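Local coordinates for protein lipocalin AI-4 (Rhodnius prolixus, PDB 5H9N) that binds cysteinyl leukotrienes such as leukotriene C4 inside a lipocalin barrel, probably as a salivary scavenger of these host mediators during blood feeding, at residues Phe27-Leu33 / Cys45-Gly51; Gly77-Phe81 / Thr92-Val97; Asn104-Arg110 / Asp121-Asn127. The protein carries 1 engineered substitution. All coordinates share one frame; numbering follows the deposited sequence.

Contact 1 (Phe27-Leu33 / Cys45-Gly51); sequences FTGDWYL and CEKYQTG. With LTX ((5~{S},6~{R},7~{E},9~{E},11~{Z},14~{Z})-6-[(2~{R})-2-[[(4~{S})-4-azanyl-5-oxidanyl-5-oxidanylidene-pentanoyl]amino]-3-( 2-hydroxy-2-oxoethylamino)-3-oxidanylidene-propyl]sulfanyl-5-oxidanyl-icosa-7,9,11,14-tetraenoic acid), chain B.
Thr50 and Gly29 meet through a doubled grip on one carbonyl: Gly29 O accepts from Thr50 OG1 at 2.8 Å and from the backbone N of Thr50. The hydroxyl lies in the carbonyl plane, on a lone pair, while the amide is tilted out of it. A chi1 of 68° puts OG1 between the backbone N and the carbonyl carbon of Thr50, where it faces the turn made by Phe27, Thr28 and Gly29. Gly29 has a positive phi of 75°, which glycine adopts easily. A water bridges Gly29 N and Thr50 O.

Further along, Trp31 and Tyr48 form an antiparallel hydrogen-bonded pair, with Trp31 N to Tyr48 O at 2.9 Å and Tyr48 N to Trp31 O at 2.8 Å. Their side chains enter the interior of the calyx, the lipocalin beta-barrel, of which strands 30-36 and 46-51 are neighbouring staves. Both touch the bound leukotriene: its terminal C20 lies 3.8 Å from Trp31 CD1 and also near Tyr48 CB, while the edge of the Tyr48 ring meets C12, midway along the chain. Large aromatic groups suit a hydrocarbon tail here.

On the other face of the sheet Tyr32 and Lys47 run side by side. Lys47 CG sits over the Tyr32 ring, 4.2 Å from its centroid, a CH-pi contact by which the long aliphatic chain covers the ring; Cys45 SG comes to the ring's edge.

A second shell fixes these groups. Tyr48 OH donates to Glu46 OE1 at 2.7 Å, on the syn side of the carboxylate but 31° out of its plane, and is also bonded to Arg110 NH1. Glu46 OE2 makes a salt bridge with Arg44, Trp31 NE1 bonds to Phe26 O, and Cys45 is tied by a disulfide to Cys155.

Contact 2 (Gly77-Phe81 / Thr92-Val97); sequences GFYSF and TSYMAV. With LTX ((5~{S},6~{R},7~{E},9~{E},11~{Z},14~{Z})-6-[(2~{R})-2-[[(4~{S})-4-azanyl-5-oxidanyl-5-oxidanylidene-pentanoyl]amino]-3-( 2-hydroxy-2-oxoethylamino)-3-oxidanylidene-propyl]sulfanyl-5-oxidanyl-icosa-7,9,11,14-tetraenoic acid), chain B.
This is an antiparallel strand pair in the wall of the lipocalin barrel, where strands 78-85 and 90-100 form a beta hairpin with one face lining the leukotriene pocket. Two hydrogen-bonded pairs set the register, Tyr79 with Met95 and Phe81 with Ser93; Phe81 N reaches Ser93 O at 2.7 Å.

Phe81, Ser93 and Met95 share the pocket face. Met95 CG stands between its backbone N and carbonyl carbon (chi1 58°), and the chain then bends, bringing SD to 3.6 Å from Phe81 CE2. This Met-aromatic contact is oblique to the ring. The same sulfur lies 3.6 Å from ligand C17, and C16 passes over one face of Phe81, displaced toward the rim. Ser93, a small residue, lets the chain come close: its OG is 3.3 Å from ligand C14.

On the other face, Ala96 CB sits over the centre of the Phe78 ring, 3.6 Å from the centroid and only 4° off the normal. A methyl fits this CH-pi contact well, since its small size lets the ring lie flat over it. Ser80 CB packs obliquely on the Tyr94 ring, 3.6 Å from CE2, and one water joins Ser80 OG to Tyr94 OH. Beyond the pair, Phe78 also touches Ile6 and Tyr109, and Tyr94 touches Val3 and Pro7.

The pocket face meets the polyunsaturated tail through a thioether sulfur, an aromatic ring and the Ser93 side chain, whose OG packs against carbon, with no hydrogen bond to the ligand from these two segments. The grip of this face on the ligand is therefore mainly one of shape and dispersion, consistent with recognition of a fatty chain.

Contact 3 (Asn104-Arg110 / Asp121-Asn127); sequences NYALLYR and DNFLLFN. With LTX ((5~{S},6~{R},7~{E},9~{E},11~{Z},14~{Z})-6-[(2~{R})-2-[[(4~{S})-4-azanyl-5-oxidanyl-5-oxidanylidene-pentanoyl]amino]-3-( 2-hydroxy-2-oxoethylamino)-3-oxidanylidene-propyl]sulfanyl-5-oxidanyl-icosa-7,9,11,14-tetraenoic acid), chain B.
Torsions bring Arg110 and Leu124 together: Arg110 CG is anti to the backbone N (chi1 -176°) and its chain bends at chi3, whereas Leu124 CG stands anti to its carbonyl carbon and an extended chi2 (176°) carries CD1 over the guanidinium. Leu124 CD1 lies over the centre of one face, 3.4 Å from Arg110 CZ, and C9 of the leukotriene lies over the opposite face, toward the rim. Flat and charged, the group is held between hydrocarbon surfaces while its edge serves the ligand carboxylate. Arg110 NE donates to ligand O2 at 2.8 Å and NH2 to O1 at 2.9 Å, the latter almost straight. Asn122 ND2 gives O1 a second donor, also at 2.9 Å; Asp38 N bonds to Asn122 OD1, which helps fix the amide's rotation.

Deeper in, Leu108 CD2 touches Phe126 CE1 at 3.7 Å, their side chains crossing at about a right angle. Phe126 presents a ring face to ligand C19.

Tyr109, on the reverse face, donates through OH to the anti lone pair of Asp121 OD2 at 2.7 Å, at the end of the pair. Asp121 OD1 makes a salt bridge with Arg37. Tyr109 CD1 also rests over a face of Phe123, the rings oblique at 53°.

Hydrogen-bonded and non-hydrogen-bonded pairs alternate along this antiparallel hairpin of strands 105-112 and 120-127, a lipocalin barrel wall whose inner side combines a carboxylate-binding site with a greasy tail pocket.

Overall arrangement
The three contacts follow one another along the chain, each within a separate beta hairpin of a single curled antiparallel sheet. Contacts 2 and 3, with centres about 12 Å apart, are joined where strands 90-100 and 105-112 run side by side; contacts 3 and 1, also about 12 Å apart, meet where strand 120-127 pairs with strand 30-36, an early strand beside a late one, as barrel closure requires. Contacts 1 and 2, about 15 Å between centres, touch through Phe27 against Tyr79 and Phe81. All three reach the same leukotriene, so walls distant in sequence enclose one ligand, with its C1 carboxylate bound at contact 3.

Contact 1 (Phe27-Leu33 / Cys45-Gly51)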
# COMPACT_ATOMS: atom_id res chain seq x y z
N PHE A 27 1.54 2.35 11.27
CA PHE A 27 0.17 1.87 11.41
C PHE A 27 -0.58 2.64 12.49
O PHE A 27 -1.11 2.06 13.44
CB PHE A 27 0.16 0.37 11.71
CG PHE A 27 0.64 -0.47 10.56
CD1 PHE A 27 -0.15 -0.66 9.43
CD2 PHE A 27 1.89 -1.08 10.59
CE1 PHE A 27 0.29 -1.43 8.37
CE2 PHE A 27 2.33 -1.85 9.54
CZ PHE A 27 1.54 -2.03 8.43
N THR A 28 -0.59 3.96 12.35
CA THR A 28 -1.36 4.83 13.22
C THR A 28 -1.91 5.97 12.38
O THR A 28 -1.28 6.37 11.39
CB THR A 28 -0.51 5.37 14.39
OG1 THR A 28 -1.35 6.04 15.33
CG2 THR A 28 0.56 6.33 13.89
N GLY A 29 -3.09 6.46 12.73
CA GLY A 29 -3.70 7.56 12.00
C GLY A 29 -4.28 7.18 10.65
O GLY A 29 -4.52 6.00 10.36
N ASP A 30 -4.53 8.19 9.82
CA ASP A 30 -5.10 8.04 8.48
C ASP A 30 -4.04 8.24 7.42
O ASP A 30 -3.16 9.09 7.57
CB ASP A 30 -6.22 9.05 8.25
CG ASP A 30 -7.43 8.81 9.12
OD1 ASP A 30 -7.62 7.67 9.56
OD2 ASP A 30 -8.19 9.77 9.35
N TRP A 31 -4.17 7.49 6.34
CA TRP A 31 -3.32 7.65 5.16
C TRP A 31 -4.21 7.79 3.92
O TRP A 31 -5.05 6.92 3.69
CB TRP A 31 -2.41 6.45 4.98
CG TRP A 31 -1.23 6.33 5.90
CD1 TRP A 31 -1.09 5.47 6.95
CD2 TRP A 31 -0.01 7.08 5.83
NE1 TRP A 31 0.15 5.63 7.54
CE2 TRP A 31 0.83 6.61 6.86
CE3 TRP A 31 0.46 8.09 4.98
CZ2 TRP A 31 2.11 7.14 7.08
CZ3 TRP A 31 1.71 8.61 5.19
CH2 TRP A 31 2.53 8.12 6.22
N TYR A 32 -4.01 8.82 3.10
CA TYR A 32 -4.74 8.99 1.85
C TYR A 32 -3.92 8.43 0.71
O TYR A 32 -2.73 8.73 0.59
CB TYR A 32 -5.06 10.47 1.59
CG TYR A 32 -5.97 11.07 2.62
CD1 TYR A 32 -5.45 11.56 3.81
CD2 TYR A 32 -7.35 11.11 2.43
CE1 TYR A 32 -6.28 12.10 4.78
CE2 TYR A 32 -8.18 11.66 3.39
CZ TYR A 32 -7.64 12.14 4.56
OH TYR A 32 -8.44 12.68 5.54
N LEU A 33 -4.55 7.62 -0.14
CA LEU A 33 -3.87 7.08 -1.31
C LEU A 33 -3.94 8.12 -2.42
O LEU A 33 -4.97 8.26 -3.10
CB LEU A 33 -4.52 5.75 -1.72
CG LEU A 33 -3.98 5.07 -2.97
CD1 LEU A 33 -2.46 5.03 -2.97
CD2 LEU A 33 -4.56 3.66 -3.12
N CYS A 45 -10.67 8.86 -4.05
CA CYS A 45 -9.84 9.18 -2.90
C CYS A 45 -10.09 8.19 -1.78
O CYS A 45 -11.07 8.31 -1.02
CB CYS A 45 -10.09 10.60 -2.40
SG CYS A 45 -8.93 11.07 -1.12
N GLU A 46 -9.21 7.21 -1.67
CA GLU A 46 -9.29 6.22 -0.61
C GLU A 46 -8.55 6.69 0.63
O GLU A 46 -7.36 7.00 0.57
CB GLU A 46 -8.71 4.88 -1.08
CG GLU A 46 -9.50 4.21 -2.17
CD GLU A 46 -9.01 2.82 -2.52
OE1 GLU A 46 -7.85 2.48 -2.20
OE2 GLU A 46 -9.80 2.07 -3.11
N LYS A 47 -9.27 6.75 1.74
CA LYS A 47 -8.71 7.06 3.05
C LYS A 47 -8.56 5.77 3.82
O LYS A 47 -9.56 5.11 4.13
CB LYS A 47 -9.61 8.03 3.82
CG LYS A 47 -9.04 8.40 5.19
CD LYS A 47 -9.94 9.36 5.96
CE LYS A 47 -11.23 8.67 6.40
NZ LYS A 47 -12.02 9.52 7.33
N TYR A 48 -7.32 5.40 4.12
CA TYR A 48 -7.01 4.19 4.89
C TYR A 48 -6.92 4.55 6.36
O TYR A 48 -6.05 5.32 6.78
CB TYR A 48 -5.71 3.56 4.39
CG TYR A 48 -5.86 2.86 3.06
CD1 TYR A 48 -6.08 3.59 1.90
CD2 TYR A 48 -5.81 1.47 2.96
CE1 TYR A 48 -6.23 2.95 0.66
CE2 TYR A 48 -5.96 0.83 1.75
CZ TYR A 48 -6.18 1.57 0.61
OH TYR A 48 -6.32 0.92 -0.59
N GLN A 49 -7.83 3.99 7.15
CA GLN A 49 -7.89 4.22 8.58
C GLN A 49 -7.21 3.06 9.28
O GLN A 49 -7.53 1.91 9.01
CB GLN A 49 -9.34 4.34 9.02
CG GLN A 49 -10.05 5.48 8.32
CD GLN A 49 -11.52 5.56 8.64
OE1 GLN A 49 -12.37 5.55 7.75
NE2 GLN A 49 -11.83 5.64 9.92
N THR A 50 -6.28 3.36 10.17
CA THR A 50 -5.55 2.31 10.87
C THR A 50 -5.98 2.21 12.32
O THR A 50 -6.41 3.19 12.94
CB THR A 50 -4.02 2.53 10.85
OG1 THR A 50 -3.68 3.67 11.65
CG2 THR A 50 -3.48 2.69 9.43
N GLY A 51 -5.85 1.00 12.87
CA GLY A 51 -6.09 0.76 14.28
C GLY A 51 -5.05 -0.20 14.82
O GLY A 51 -4.14 -0.60 14.09
O2 LTX B . -2.46 -3.07 -5.85
C1 LTX B . -3.02 -2.48 -6.80
O1 LTX B . -3.32 -1.26 -6.75
C2 LTX B . -3.33 -3.26 -8.06
C3 LTX B . -4.83 -3.51 -8.14
C4 LTX B . -5.37 -3.99 -6.79
C5 LTX B . -6.80 -4.50 -6.92
O3 LTX B . -7.70 -3.41 -7.16
C6 LTX B . -7.24 -5.27 -5.69
C7 LTX B . -7.29 -4.37 -4.46
C8 LTX B . -6.47 -4.55 -3.40
C9 LTX B . -6.57 -3.67 -2.23
C10 LTX B . -5.97 -3.91 -1.06
C11 LTX B . -6.14 -2.97 0.06
C12 LTX B . -5.59 -3.06 1.28
C13 LTX B . -4.66 -4.16 1.74
C14 LTX B . -3.24 -3.95 1.25
C15 LTX B . -2.40 -3.06 1.77
C16 LTX B . -2.77 -2.18 2.93
C17 LTX B . -2.11 -0.81 2.79
C18 LTX B . -2.31 -0.00 4.06
C19 LTX B . -1.94 1.46 3.87
C20 LTX B . -2.12 2.23 5.16
O32 LTX B . -12.12 -2.02 -2.91
C21 LTX B . -11.46 -2.99 -3.34
O31 LTX B . -10.32 -2.87 -3.83
CA3 LTX B . -12.07 -4.36 -3.25
N3 LTX B . -11.14 -5.36 -3.75
C22 LTX B . -11.50 -6.60 -4.07
O33 LTX B . -12.66 -6.98 -3.96
CA2 LTX B . -10.46 -7.56 -4.57
CB2 LTX B . -9.06 -6.95 -4.62
SG2 LTX B . -8.84 -5.96 -6.06
N2 LTX B . -10.86 -8.12 -5.85
CD1 LTX B . -10.84 -9.42 -6.08
OE1 LTX B . -10.17 -10.21 -5.42
CG1 LTX B . -11.70 -9.87 -7.23
CB1 LTX B . -11.39 -11.30 -7.65
CA1 LTX B . -11.87 -11.53 -9.08
N1 LTX B . -11.38 -10.45 -9.95
C23 LTX B . -13.37 -11.57 -9.13
O11 LTX B . -13.96 -10.78 -9.90
O12 LTX B . -13.97 -12.40 -8.41
O HOH W 1 -4.60 5.00 14.38
O HOH W 2 -7.28 7.02 -3.75

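Contact 2 (Gly77-Phe81 / Thr92-Val97)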
# COMPACT_ATOMS: atom_id res chain seq x y z
N GLY A 77 9.72 -7.25 5.96
CA GLY A 77 9.04 -6.02 5.58
C GLY A 77 7.64 -6.21 5.04
O GLY A 77 6.88 -5.24 4.97
N PHE A 78 7.29 -7.43 4.68
CA PHE A 78 5.98 -7.68 4.09
C PHE A 78 4.91 -8.03 5.10
O PHE A 78 5.16 -8.68 6.13
CB PHE A 78 6.07 -8.79 3.03
CG PHE A 78 6.44 -8.27 1.66
CD1 PHE A 78 7.76 -8.11 1.31
CD2 PHE A 78 5.46 -7.93 0.74
CE1 PHE A 78 8.10 -7.62 0.05
CE2 PHE A 78 5.80 -7.44 -0.49
CZ PHE A 78 7.11 -7.30 -0.84
N TYR A 79 3.70 -7.60 4.76
CA TYR A 79 2.49 -7.87 5.52
C TYR A 79 1.47 -8.53 4.62
O TYR A 79 1.40 -8.22 3.43
CB TYR A 79 1.92 -6.57 6.10
CG TYR A 79 2.80 -5.98 7.16
CD1 TYR A 79 3.89 -5.19 6.83
CD2 TYR A 79 2.58 -6.25 8.50
CE1 TYR A 79 4.72 -4.68 7.80
CE2 TYR A 79 3.39 -5.73 9.48
CZ TYR A 79 4.45 -4.94 9.13
OH TYR A 79 5.28 -4.44 10.10
N SER A 80 0.68 -9.43 5.19
CA SER A 80 -0.46 -10.03 4.53
C SER A 80 -1.73 -9.48 5.16
O SER A 80 -1.87 -9.52 6.39
CB SER A 80 -0.42 -11.55 4.65
OG SER A 80 -1.60 -12.15 4.15
N PHE A 81 -2.64 -8.98 4.34
CA PHE A 81 -3.91 -8.48 4.82
C PHE A 81 -5.05 -9.33 4.29
O PHE A 81 -5.17 -9.54 3.08
CB PHE A 81 -4.10 -7.02 4.41
CG PHE A 81 -3.30 -6.08 5.24
CD1 PHE A 81 -3.81 -5.58 6.42
CD2 PHE A 81 -2.00 -5.73 4.88
CE1 PHE A 81 -3.05 -4.73 7.22
CE2 PHE A 81 -1.26 -4.85 5.67
CZ PHE A 81 -1.78 -4.37 6.85
N THR A 92 -7.04 -11.54 -0.24
CA THR A 92 -5.79 -11.41 0.50
C THR A 92 -4.86 -10.54 -0.31
O THR A 92 -4.69 -10.75 -1.51
CB THR A 92 -5.14 -12.77 0.75
OG1 THR A 92 -6.09 -13.65 1.36
CG2 THR A 92 -3.91 -12.64 1.65
N SER A 93 -4.28 -9.53 0.33
CA SER A 93 -3.38 -8.59 -0.32
C SER A 93 -2.08 -8.47 0.47
O SER A 93 -2.10 -8.51 1.70
CB SER A 93 -4.06 -7.23 -0.42
OG SER A 93 -3.22 -6.27 -1.05
N TYR A 94 -0.96 -8.32 -0.23
CA TYR A 94 0.36 -8.23 0.40
C TYR A 94 0.96 -6.86 0.17
O TYR A 94 0.76 -6.27 -0.89
CB TYR A 94 1.30 -9.32 -0.15
CG TYR A 94 0.77 -10.71 0.10
CD1 TYR A 94 -0.23 -11.25 -0.71
CD2 TYR A 94 1.24 -11.46 1.17
CE1 TYR A 94 -0.74 -12.51 -0.46
CE2 TYR A 94 0.74 -12.72 1.41
CZ TYR A 94 -0.25 -13.24 0.60
OH TYR A 94 -0.75 -14.49 0.84
N MET A 95 1.72 -6.37 1.13
CA MET A 95 2.33 -5.07 0.98
C MET A 95 3.62 -4.94 1.76
O MET A 95 3.85 -5.64 2.75
CB MET A 95 1.35 -3.99 1.42
CG MET A 95 0.90 -4.18 2.85
SD MET A 95 0.84 -2.66 3.74
CE MET A 95 2.57 -2.47 3.55
N ALA A 96 4.47 -4.01 1.33
CA ALA A 96 5.66 -3.63 2.07
C ALA A 96 5.81 -2.12 1.99
O ALA A 96 5.51 -1.53 0.94
CB ALA A 96 6.89 -4.32 1.52
N VAL A 97 6.26 -1.50 3.06
CA VAL A 97 6.55 -0.06 3.05
C VAL A 97 7.97 0.13 2.53
O VAL A 97 8.95 -0.23 3.19
CB VAL A 97 6.39 0.56 4.44
CG1 VAL A 97 6.69 2.06 4.38
CG2 VAL A 97 4.98 0.33 4.95
O2 LTX B . -2.46 -3.07 -5.85
C1 LTX B . -3.02 -2.48 -6.80
O1 LTX B . -3.32 -1.26 -6.75
C2 LTX B . -3.33 -3.26 -8.06
C3 LTX B . -4.83 -3.51 -8.14
C4 LTX B . -5.37 -3.99 -6.79
C5 LTX B . -6.80 -4.50 -6.92
O3 LTX B . -7.70 -3.41 -7.16
C6 LTX B . -7.24 -5.27 -5.69
C7 LTX B . -7.29 -4.37 -4.46
C8 LTX B . -6.47 -4.55 -3.40
C9 LTX B . -6.57 -3.67 -2.23
C10 LTX B . -5.97 -3.91 -1.06
C11 LTX B . -6.14 -2.97 0.06
C12 LTX B . -5.59 -3.06 1.28
C13 LTX B . -4.66 -4.16 1.74
C14 LTX B . -3.24 -3.95 1.25
C15 LTX B . -2.40 -3.06 1.77
C16 LTX B . -2.77 -2.18 2.93
C17 LTX B . -2.11 -0.81 2.79
C18 LTX B . -2.31 -0.00 4.06
C19 LTX B . -1.94 1.46 3.87
C20 LTX B . -2.12 2.23 5.16
O32 LTX B . -12.12 -2.02 -2.91
C21 LTX B . -11.46 -2.99 -3.34
O31 LTX B . -10.32 -2.87 -3.83
CA3 LTX B . -12.07 -4.36 -3.25
N3 LTX B . -11.14 -5.36 -3.75
C22 LTX B . -11.50 -6.60 -4.07
O33 LTX B . -12.66 -6.98 -3.96
CA2 LTX B . -10.46 -7.56 -4.57
CB2 LTX B . -9.06 -6.95 -4.62
SG2 LTX B . -8.84 -5.96 -6.06
N2 LTX B . -10.86 -8.12 -5.85
CD1 LTX B . -10.84 -9.42 -6.08
OE1 LTX B . -10.17 -10.21 -5.42
CG1 LTX B . -11.70 -9.87 -7.23
CB1 LTX B . -11.39 -11.30 -7.65
CA1 LTX B . -11.87 -11.53 -9.08
N1 LTX B . -11.38 -10.45 -9.95
C23 LTX B . -13.37 -11.57 -9.13
O11 LTX B . -13.96 -10.78 -9.90
O12 LTX B . -13.97 -12.40 -8.41
O HOH W 3 6.81 -2.69 5.62
O HOH W 4 -1.17 -14.79 3.49

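Contact 3 (Asn104-Arg110 / Asp121-Asn127)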
# COMPACT_ATOMS: atom_id res chain seq x y z
N ASN A 104 4.40 12.37 6.90
CA ASN A 104 3.93 13.00 5.68
C ASN A 104 3.59 12.01 4.59
O ASN A 104 2.48 12.05 4.04
CB ASN A 104 4.96 13.99 5.15
CG ASN A 104 5.24 15.11 6.12
OD1 ASN A 104 4.43 16.02 6.29
ND2 ASN A 104 6.40 15.07 6.75
N TYR A 105 4.53 11.14 4.23
CA TYR A 105 4.36 10.29 3.06
C TYR A 105 4.77 8.86 3.32
O TYR A 105 5.56 8.59 4.23
CB TYR A 105 5.18 10.83 1.88
CG TYR A 105 6.68 10.82 2.12
CD1 TYR A 105 7.44 9.68 1.88
CD2 TYR A 105 7.33 11.95 2.58
CE1 TYR A 105 8.82 9.67 2.12
CE2 TYR A 105 8.70 11.94 2.82
CZ TYR A 105 9.43 10.80 2.58
OH TYR A 105 10.80 10.81 2.82
N ALA A 106 4.29 7.95 2.48
CA ALA A 106 4.77 6.58 2.48
C ALA A 106 4.65 6.01 1.09
O ALA A 106 3.58 6.11 0.47
CB ALA A 106 3.98 5.73 3.47
N LEU A 107 5.72 5.44 0.58
CA LEU A 107 5.73 4.72 -0.69
C LEU A 107 5.62 3.24 -0.39
O LEU A 107 6.48 2.70 0.31
CB LEU A 107 7.02 5.00 -1.46
CG LEU A 107 7.17 4.28 -2.80
CD1 LEU A 107 6.12 4.76 -3.78
CD2 LEU A 107 8.59 4.43 -3.35
N LEU A 108 4.56 2.60 -0.86
CA LEU A 108 4.31 1.19 -0.64
C LEU A 108 4.33 0.40 -1.92
O LEU A 108 4.02 0.92 -3.00
CB LEU A 108 2.96 0.97 0.06
CG LEU A 108 2.91 1.04 1.59
CD1 LEU A 108 3.33 2.42 2.08
CD2 LEU A 108 1.52 0.68 2.10
N TYR A 109 4.64 -0.88 -1.79
CA TYR A 109 4.46 -1.86 -2.86
C TYR A 109 3.33 -2.76 -2.43
O TYR A 109 3.28 -3.18 -1.27
CB TYR A 109 5.75 -2.65 -3.07
CG TYR A 109 5.60 -3.79 -4.05
CD1 TYR A 109 5.50 -3.54 -5.42
CD2 TYR A 109 5.56 -5.11 -3.63
CE1 TYR A 109 5.37 -4.57 -6.32
CE2 TYR A 109 5.43 -6.15 -4.52
CZ TYR A 109 5.32 -5.87 -5.87
OH TYR A 109 5.20 -6.94 -6.74
N ARG A 110 2.39 -3.03 -3.34
CA ARG A 110 1.28 -3.91 -3.05
C ARG A 110 1.16 -4.97 -4.13
O ARG A 110 1.39 -4.68 -5.30
CB ARG A 110 -0.03 -3.12 -2.94
CG ARG A 110 -1.25 -3.96 -2.54
CD ARG A 110 -2.43 -3.10 -2.10
NE ARG A 110 -2.95 -2.30 -3.20
CZ ARG A 110 -3.82 -1.30 -3.05
NH1 ARG A 110 -4.25 -0.98 -1.83
NH2 ARG A 110 -4.22 -0.61 -4.10
N ASP A 121 0.19 -6.12 -9.22
CA ASP A 121 0.92 -5.35 -8.23
C ASP A 121 0.89 -3.86 -8.58
O ASP A 121 0.32 -3.46 -9.60
CB ASP A 121 2.36 -5.87 -8.05
CG ASP A 121 3.25 -5.68 -9.25
OD1 ASP A 121 2.83 -5.06 -10.25
OD2 ASP A 121 4.41 -6.14 -9.17
N ASN A 122 1.48 -3.05 -7.71
CA ASN A 122 1.42 -1.61 -7.87
C ASN A 122 2.39 -0.98 -6.91
O ASN A 122 2.76 -1.59 -5.89
CB ASN A 122 0.00 -1.10 -7.60
CG ASN A 122 -0.36 0.10 -8.46
OD1 ASN A 122 0.50 0.74 -9.07
ND2 ASN A 122 -1.65 0.41 -8.51
N PHE A 123 2.82 0.24 -7.23
CA PHE A 123 3.45 1.10 -6.24
C PHE A 123 2.49 2.22 -5.91
O PHE A 123 1.87 2.79 -6.81
CB PHE A 123 4.79 1.65 -6.73
CG PHE A 123 5.89 0.63 -6.75
CD1 PHE A 123 6.08 -0.17 -7.87
CD2 PHE A 123 6.74 0.47 -5.66
CE1 PHE A 123 7.10 -1.11 -7.91
CE2 PHE A 123 7.75 -0.47 -5.69
CZ PHE A 123 7.94 -1.26 -6.82
N LEU A 124 2.36 2.49 -4.62
CA LEU A 124 1.35 3.37 -4.05
C LEU A 124 2.01 4.48 -3.26
O LEU A 124 2.90 4.21 -2.47
CB LEU A 124 0.43 2.58 -3.12
CG LEU A 124 -0.19 1.29 -3.66
CD1 LEU A 124 -0.99 0.60 -2.57
CD2 LEU A 124 -1.06 1.55 -4.85
N LEU A 125 1.55 5.70 -3.45
CA LEU A 125 1.99 6.81 -2.62
C LEU A 125 0.85 7.26 -1.72
O LEU A 125 -0.22 7.69 -2.21
CB LEU A 125 2.47 7.98 -3.47
CG LEU A 125 2.97 9.20 -2.67
CD1 LEU A 125 4.22 8.82 -1.86
CD2 LEU A 125 3.26 10.38 -3.59
N PHE A 126 1.10 7.11 -0.42
CA PHE A 126 0.19 7.56 0.62
C PHE A 126 0.68 8.87 1.21
O PHE A 126 1.89 9.10 1.34
CB PHE A 126 0.05 6.51 1.72
CG PHE A 126 -0.66 5.26 1.27
CD1 PHE A 126 0.04 4.24 0.63
CD2 PHE A 126 -2.02 5.11 1.46
CE1 PHE A 126 -0.60 3.09 0.22
CE2 PHE A 126 -2.66 3.96 1.04
CZ PHE A 126 -1.95 2.96 0.43
N ASN A 127 -0.27 9.71 1.60
CA ASN A 127 0.00 11.01 2.19
C ASN A 127 -0.88 11.22 3.41
O ASN A 127 -2.03 10.77 3.43
CB ASN A 127 -0.25 12.13 1.16
CG ASN A 127 1.01 12.54 0.43
OD1 ASN A 127 1.92 13.10 1.04
ND2 ASN A 127 1.06 12.31 -0.89
O2 LTX B . -2.46 -3.07 -5.85
C1 LTX B . -3.02 -2.48 -6.80
O1 LTX B . -3.32 -1.26 -6.75
C2 LTX B . -3.33 -3.26 -8.06
C3 LTX B . -4.83 -3.51 -8.14
C4 LTX B . -5.37 -3.99 -6.79
C5 LTX B . -6.80 -4.50 -6.92
O3 LTX B . -7.70 -3.41 -7.16
C6 LTX B . -7.24 -5.27 -5.69
C7 LTX B . -7.29 -4.37 -4.46
C8 LTX B . -6.47 -4.55 -3.40
C9 LTX B . -6.57 -3.67 -2.23
C10 LTX B . -5.97 -3.91 -1.06
C11 LTX B . -6.14 -2.97 0.06
C12 LTX B . -5.59 -3.06 1.28
C13 LTX B . -4.66 -4.16 1.74
C14 LTX B . -3.24 -3.95 1.25
C15 LTX B . -2.40 -3.06 1.77
C16 LTX B . -2.77 -2.18 2.93
C17 LTX B . -2.11 -0.81 2.79
C18 LTX B . -2.31 -0.00 4.06
C19 LTX B . -1.94 1.46 3.87
C20 LTX B . -2.12 2.23 5.16
O32 LTX B . -12.12 -2.02 -2.91
C21 LTX B . -11.46 -2.99 -3.34
O31 LTX B . -10.32 -2.87 -3.83
CA3 LTX B . -12.07 -4.36 -3.25
N3 LTX B . -11.14 -5.36 -3.75
C22 LTX B . -11.50 -6.60 -4.07
O33 LTX B . -12.66 -6.98 -3.96
CA2 LTX B . -10.46 -7.56 -4.57
CB2 LTX B . -9.06 -6.95 -4.62
SG2 LTX B . -8.84 -5.96 -6.06
N2 LTX B . -10.86 -8.12 -5.85
CD1 LTX B . -10.84 -9.42 -6.08
OE1 LTX B . -10.17 -10.21 -5.42
CG1 LTX B . -11.70 -9.87 -7.23
CB1 LTX B . -11.39 -11.30 -7.65
CA1 LTX B . -11.87 -11.53 -9.08
N1 LTX B . -11.38 -10.45 -9.95
C23 LTX B . -13.37 -11.57 -9.13
O11 LTX B . -13.96 -10.78 -9.90
O12 LTX B . -13.97 -12.40 -8.41